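PDB 1ID2: amicyanin, which carries single electrons through a type 1 blue copper centre held at one end of a beta barrel. Local coordinates for residues 24-28 against 29-33; 56-59 against 60-64. All blocks are in the same frame, centred on the assembly; numbering follows the deposited sequence.

Interaction 1 (24-28 against 29-33); sequences VGIEK and MKYLT
Ile26 and Tyr31 lie side by side on one face of a two-stranded antiparallel hairpin, as a non-hydrogen-bonded pair whose side chains point the same way. The isoleucine brings its CG1 branch alongside the phenol ring, CG1 standing 3.9 Å from CD1 of Tyr31, and CD1 of Ile26 continues along the ring's CE1 side. That course follows from a chi1 of -48°, which sets CG1 opposite the carbonyl carbon and leaves CG2 close to Lys30 O. Val24 CG1 approaches the same tyrosine at CB, while its two methyl groups also lie near the carbonyl oxygen of Thr33. The phenol is fixed beyond the hairpin: its OH is hydrogen-bonded to Asn55 O, and Tyr91 meets the ring edge-to-face.

On the opposite face, Leu32 reaches back over the neighbouring strand, its CD1 methyl 3.9 Å from CB of Glu27. The carboxylate of Glu27 leads away and forms a salt bridge with Lys28, OE1 to NZ 3.6 Å, a lysine that also pairs with Glu50.

Three backbone bonds join the arms. The shortest runs from Leu32 N to Gly25 O at 2.7 Å; Glu27 and Lys30 exchange a reciprocal pair, Glu27 N to Lys30 O and Lys30 N to Glu27 O, each 3.1 Å long. A water accepts from Gly25 N and lies close to Thr33 OG1, where the arms diverge.

Lys28 and Met29 occupy the corners of a type I' turn with positive phi values, making this a tight two-residue beta hairpin. Within the cupredoxin fold it places the side chain of Tyr31 about 5 Å from the copper and against the ligand Cys93, while Ile26 packs on the ligand His54.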
loop_
_atom_site.group_PDB
_atom_site.type_symbol
_atom_site.label_atom_id
_atom_site.label_comp_id
_atom_site.label_asym_id
_atom_site.label_seq_id
_atom_site.Cartn_x
_atom_site.Cartn_y
_atom_site.Cartn_z
ATOM N N VAL A 24 6.181 -1.724 4.109
ATOM C CA VAL A 24 6.412 -0.306 4.108
ATOM C C VAL A 24 5.773 0.220 5.371
ATOM O O VAL A 24 4.570 0.062 5.579
ATOM C CB VAL A 24 5.810 0.387 2.866
ATOM C CG1 VAL A 24 5.908 1.914 3.018
ATOM C CG2 VAL A 24 6.566 -0.058 1.606
ATOM N N GLY A 25 6.612 0.753 6.260
ATOM C CA GLY A 25 6.124 1.324 7.502
ATOM C C GLY A 25 5.632 2.741 7.337
ATOM O O GLY A 25 6.036 3.455 6.408
ATOM N N ILE A 26 4.707 3.125 8.204
ATOM C CA ILE A 26 4.172 4.472 8.188
ATOM C C ILE A 26 4.357 5.127 9.556
ATOM O O ILE A 26 3.748 4.698 10.537
ATOM C CB ILE A 26 2.661 4.474 7.805
ATOM C CG1 ILE A 26 2.416 3.601 6.558
ATOM C CG2 ILE A 26 2.217 5.901 7.537
ATOM C CD1 ILE A 26 0.954 3.240 6.309
ATOM N N GLU A 27 5.178 6.175 9.611
ATOM C CA GLU A 27 5.422 6.897 10.855
ATOM C C GLU A 27 5.577 8.353 10.535
ATOM O O GLU A 27 6.185 8.711 9.531
ATOM C CB GLU A 27 6.709 6.438 11.543
ATOM C CG GLU A 27 6.546 5.491 12.700
ATOM C CD GLU A 27 5.806 6.090 13.874
ATOM O OE1 GLU A 27 6.406 6.825 14.676
ATOM O OE2 GLU A 27 4.652 5.699 14.077
ATOM N N LYS A 28 5.093 9.177 11.458
ATOM C CA LYS A 28 5.224 10.626 11.415
ATOM C C LYS A 28 4.861 11.241 10.063
ATOM O O LYS A 28 5.562 12.093 9.522
ATOM C CB LYS A 28 6.616 11.024 11.921
ATOM C CG LYS A 28 7.070 10.190 13.181
ATOM C CD LYS A 28 6.555 10.682 14.589
ATOM C CE LYS A 28 5.017 10.819 14.704
ATOM N NZ LYS A 28 4.223 9.607 15.157
ATOM N N MET A 29 3.650 10.895 9.633
ATOM C CA MET A 29 3.044 11.383 8.413
ATOM C C MET A 29 3.895 11.110 7.179
ATOM O O MET A 29 3.773 11.823 6.184
ATOM C CB MET A 29 2.753 12.884 8.524
ATOM C CG MET A 29 1.982 13.275 9.769
ATOM S SD MET A 29 0.339 12.618 9.878
ATOM C CE MET A 29 -0.620 13.793 8.918
ATOM N N LYS A 30 4.665 10.022 7.206
ATOM C CA LYS A 30 5.517 9.624 6.076
ATOM C C LYS A 30 5.338 8.135 5.831
ATOM O O LYS A 30 5.241 7.357 6.776
ATOM C CB LYS A 30 6.998 9.831 6.406
ATOM C CG LYS A 30 7.505 11.254 6.390
ATOM C CD LYS A 30 8.792 11.382 7.209
ATOM C CE LYS A 30 9.968 10.651 6.574
ATOM N NZ LYS A 30 11.172 10.647 7.459
ATOM N N TYR A 31 5.448 7.734 4.575
ATOM C CA TYR A 31 5.718 6.346 4.241
ATOM C C TYR A 31 7.202 6.234 4.375
ATOM O O TYR A 31 7.927 6.975 3.715
ATOM C CB TYR A 31 5.350 6.048 2.788
ATOM C CG TYR A 31 3.889 6.149 2.536
ATOM C CD1 TYR A 31 3.000 5.229 3.106
ATOM C CD2 TYR A 31 3.378 7.180 1.766
ATOM C CE1 TYR A 31 1.631 5.332 2.900
ATOM C CE2 TYR A 31 2.014 7.297 1.562
ATOM C CZ TYR A 31 1.145 6.380 2.115
ATOM O OH TYR A 31 -0.195 6.486 1.802
ATOM N N LEU A 32 7.661 5.236 5.117
ATOM C CA LEU A 32 9.060 5.202 5.505
ATOM C C LEU A 32 9.948 4.654 4.399
ATOM O O LEU A 32 11.137 4.946 4.355
ATOM C CB LEU A 32 9.242 4.406 6.802
ATOM C CG LEU A 32 8.640 5.052 8.060
ATOM C CD1 LEU A 32 9.217 4.371 9.302
ATOM C CD2 LEU A 32 8.917 6.551 8.085
ATOM N N THR A 33 9.357 3.940 3.452
ATOM C CA THR A 33 10.106 3.479 2.303
ATOM C C THR A 33 9.365 3.999 1.093
ATOM O O THR A 33 8.405 3.383 0.637
ATOM C CB THR A 33 10.161 1.938 2.226
ATOM O OG1 THR A 33 10.486 1.390 3.510
ATOM C CG2 THR A 33 11.195 1.511 1.223
HETATM O O HOH W 1 9.388 0.597 5.532
#

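Interaction 2 (56-59 against 60-64)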
loop_
_atom_site.group_PDB
_atom_site.type_symbol
_atom_site.label_atom_id
_atom_site.label_comp_id
_atom_site.label_asym_id
_atom_site.label_seq_id
_atom_site.Cartn_x
_atom_site.Cartn_y
_atom_site.Cartn_z
ATOM N N VAL A 56 -3.799 3.565 1.653
ATOM C CA VAL A 56 -3.053 3.546 0.386
ATOM C C VAL A 56 -4.060 3.732 -0.734
ATOM O O VAL A 56 -5.102 3.071 -0.718
ATOM C CB VAL A 56 -2.295 2.191 0.198
ATOM C CG1 VAL A 56 -1.712 2.075 -1.197
ATOM C CG2 VAL A 56 -1.171 2.106 1.195
ATOM N N ALA A 57 -3.859 4.767 -1.559
ATOM C CA ALA A 57 -4.781 5.086 -2.652
ATOM C C ALA A 57 -4.078 5.400 -3.976
ATOM O O ALA A 57 -2.883 5.740 -4.012
ATOM C CB ALA A 57 -5.700 6.247 -2.251
ATOM N N PHE A 58 -4.783 5.121 -5.067
ATOM C CA PHE A 58 -4.240 5.294 -6.414
ATOM C C PHE A 58 -5.257 6.144 -7.173
ATOM O O PHE A 58 -6.462 5.980 -6.990
ATOM C CB PHE A 58 -4.054 3.936 -7.134
ATOM C CG PHE A 58 -3.037 2.985 -6.471
ATOM C CD1 PHE A 58 -1.688 3.067 -6.762
ATOM C CD2 PHE A 58 -3.448 2.012 -5.568
ATOM C CE1 PHE A 58 -0.760 2.207 -6.149
ATOM C CE2 PHE A 58 -2.526 1.153 -4.961
ATOM C CZ PHE A 58 -1.191 1.253 -5.248
ATOM N N LYS A 59 -4.772 7.161 -7.879
ATOM C CA LYS A 59 -5.608 7.950 -8.791
ATOM C C LYS A 59 -6.094 7.062 -9.950
ATOM O O LYS A 59 -5.599 5.948 -10.142
ATOM C CB LYS A 59 -4.805 9.122 -9.380
ATOM C CG LYS A 59 -4.345 10.195 -8.393
ATOM C CD LYS A 59 -5.461 11.182 -8.132
ATOM C CE LYS A 59 -5.145 12.122 -6.980
ATOM N NZ LYS A 59 -6.409 12.529 -6.282
ATOM N N LYS A 60 -6.972 7.615 -10.784
ATOM C CA LYS A 60 -7.484 6.911 -11.955
ATOM C C LYS A 60 -6.332 6.571 -12.883
ATOM O O LYS A 60 -5.433 7.389 -13.084
ATOM C CB LYS A 60 -8.474 7.788 -12.726
ATOM C CG LYS A 60 -9.943 7.456 -12.502
ATOM C CD LYS A 60 -10.789 7.736 -13.750
ATOM C CE LYS A 60 -10.390 9.040 -14.447
ATOM N NZ LYS A 60 -10.618 10.267 -13.615
ATOM N N GLY A 61 -6.384 5.387 -13.483
ATOM C CA GLY A 61 -5.481 5.087 -14.576
ATOM C C GLY A 61 -4.161 4.527 -14.123
ATOM O O GLY A 61 -3.251 4.371 -14.934
ATOM N N ILE A 62 -4.032 4.250 -12.829
ATOM C CA ILE A 62 -2.752 3.796 -12.293
ATOM C C ILE A 62 -2.725 2.271 -12.085
ATOM O O ILE A 62 -1.908 1.584 -12.693
ATOM C CB ILE A 62 -2.389 4.554 -10.975
ATOM C CG1 ILE A 62 -2.382 6.069 -11.227
ATOM C CG2 ILE A 62 -1.037 4.099 -10.449
ATOM C CD1 ILE A 62 -1.253 6.569 -12.096
ATOM N N VAL A 63 -3.651 1.736 -11.288
ATOM C CA VAL A 63 -3.740 0.286 -11.120
ATOM C C VAL A 63 -4.924 -0.307 -11.856
ATOM O O VAL A 63 -5.197 -1.501 -11.741
ATOM C CB VAL A 63 -3.845 -0.132 -9.638
ATOM C CG1 VAL A 63 -2.490 -0.006 -8.994
ATOM C CG2 VAL A 63 -4.922 0.682 -8.909
ATOM N N GLY A 64 -5.650 0.551 -12.559
ATOM C CA GLY A 64 -6.816 0.140 -13.312
ATOM C C GLY A 64 -7.330 1.378 -14.010
ATOM O O GLY A 64 -6.706 2.437 -13.913
#
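Phe58 and Val63 form the main apolar contact where strand 57-58 gives way to a loop that folds back on it. The interaction over the ring is CH-pi: Val63 CG1 sits 3.8 Å from the centroid of the Phe58 ring and only 7° off its normal, so one methyl is centred on the face. Its other methyl, CG2, lies 3.8 Å from CB of Phe58, next to the root of the ring. A chi1 of -76° makes this possible, sending CG1 opposite the carbonyl carbon while CG2 is wedged between the backbone N and that carbon.

Plain apolar packing adds a second partner, Ile62, whose CG2 touches CD1 of Phe58 at 3.9 Å, the two side chains crossing at about a right angle. The other branch of Ile62 turns to the backbone, CG1 lying 3.4 Å from Lys59 O. Without the ring, as with an alanine here, Val63 CG1 would probably lose the face it sits over, and a gap would be likely to open beside Ile62 CG2.

At the bend itself, Gly61 takes a positive phi of 87°, where a CB would press on the preceding carbonyl oxygen. Phe58 also packs on Phe68, Ile81 and Phe83, and Val63, tied by its backbone to Lys3, on Phe68 and Tyr89. The contacts between side chains are apolar, so between the two segments packing of nonpolar surface does the work.

Interaction 1 comes first along the chain, and interaction 2 follows some twenty residues later; their centres are 19 Å apart, and although the nearest atoms approach to about 4 Å, the two do not touch. The hairpin 24-33 forms one margin of the five-stranded sheet, with strand 30-31 outermost, whereas strand 57-58 pairs with 68-69, and Ala57 is also hydrogen-bonded through its backbone to Phe92. The copper ligand His54 lies between them in sequence. Tyr91 of strand 87-92 links their surroundings, meeting both Tyr31 and Val56. One turn thus packs beside the metal, the side chain of Tyr31 about 5 Å from the copper, while that of Lys59 in interaction 2 is about 13 Å away.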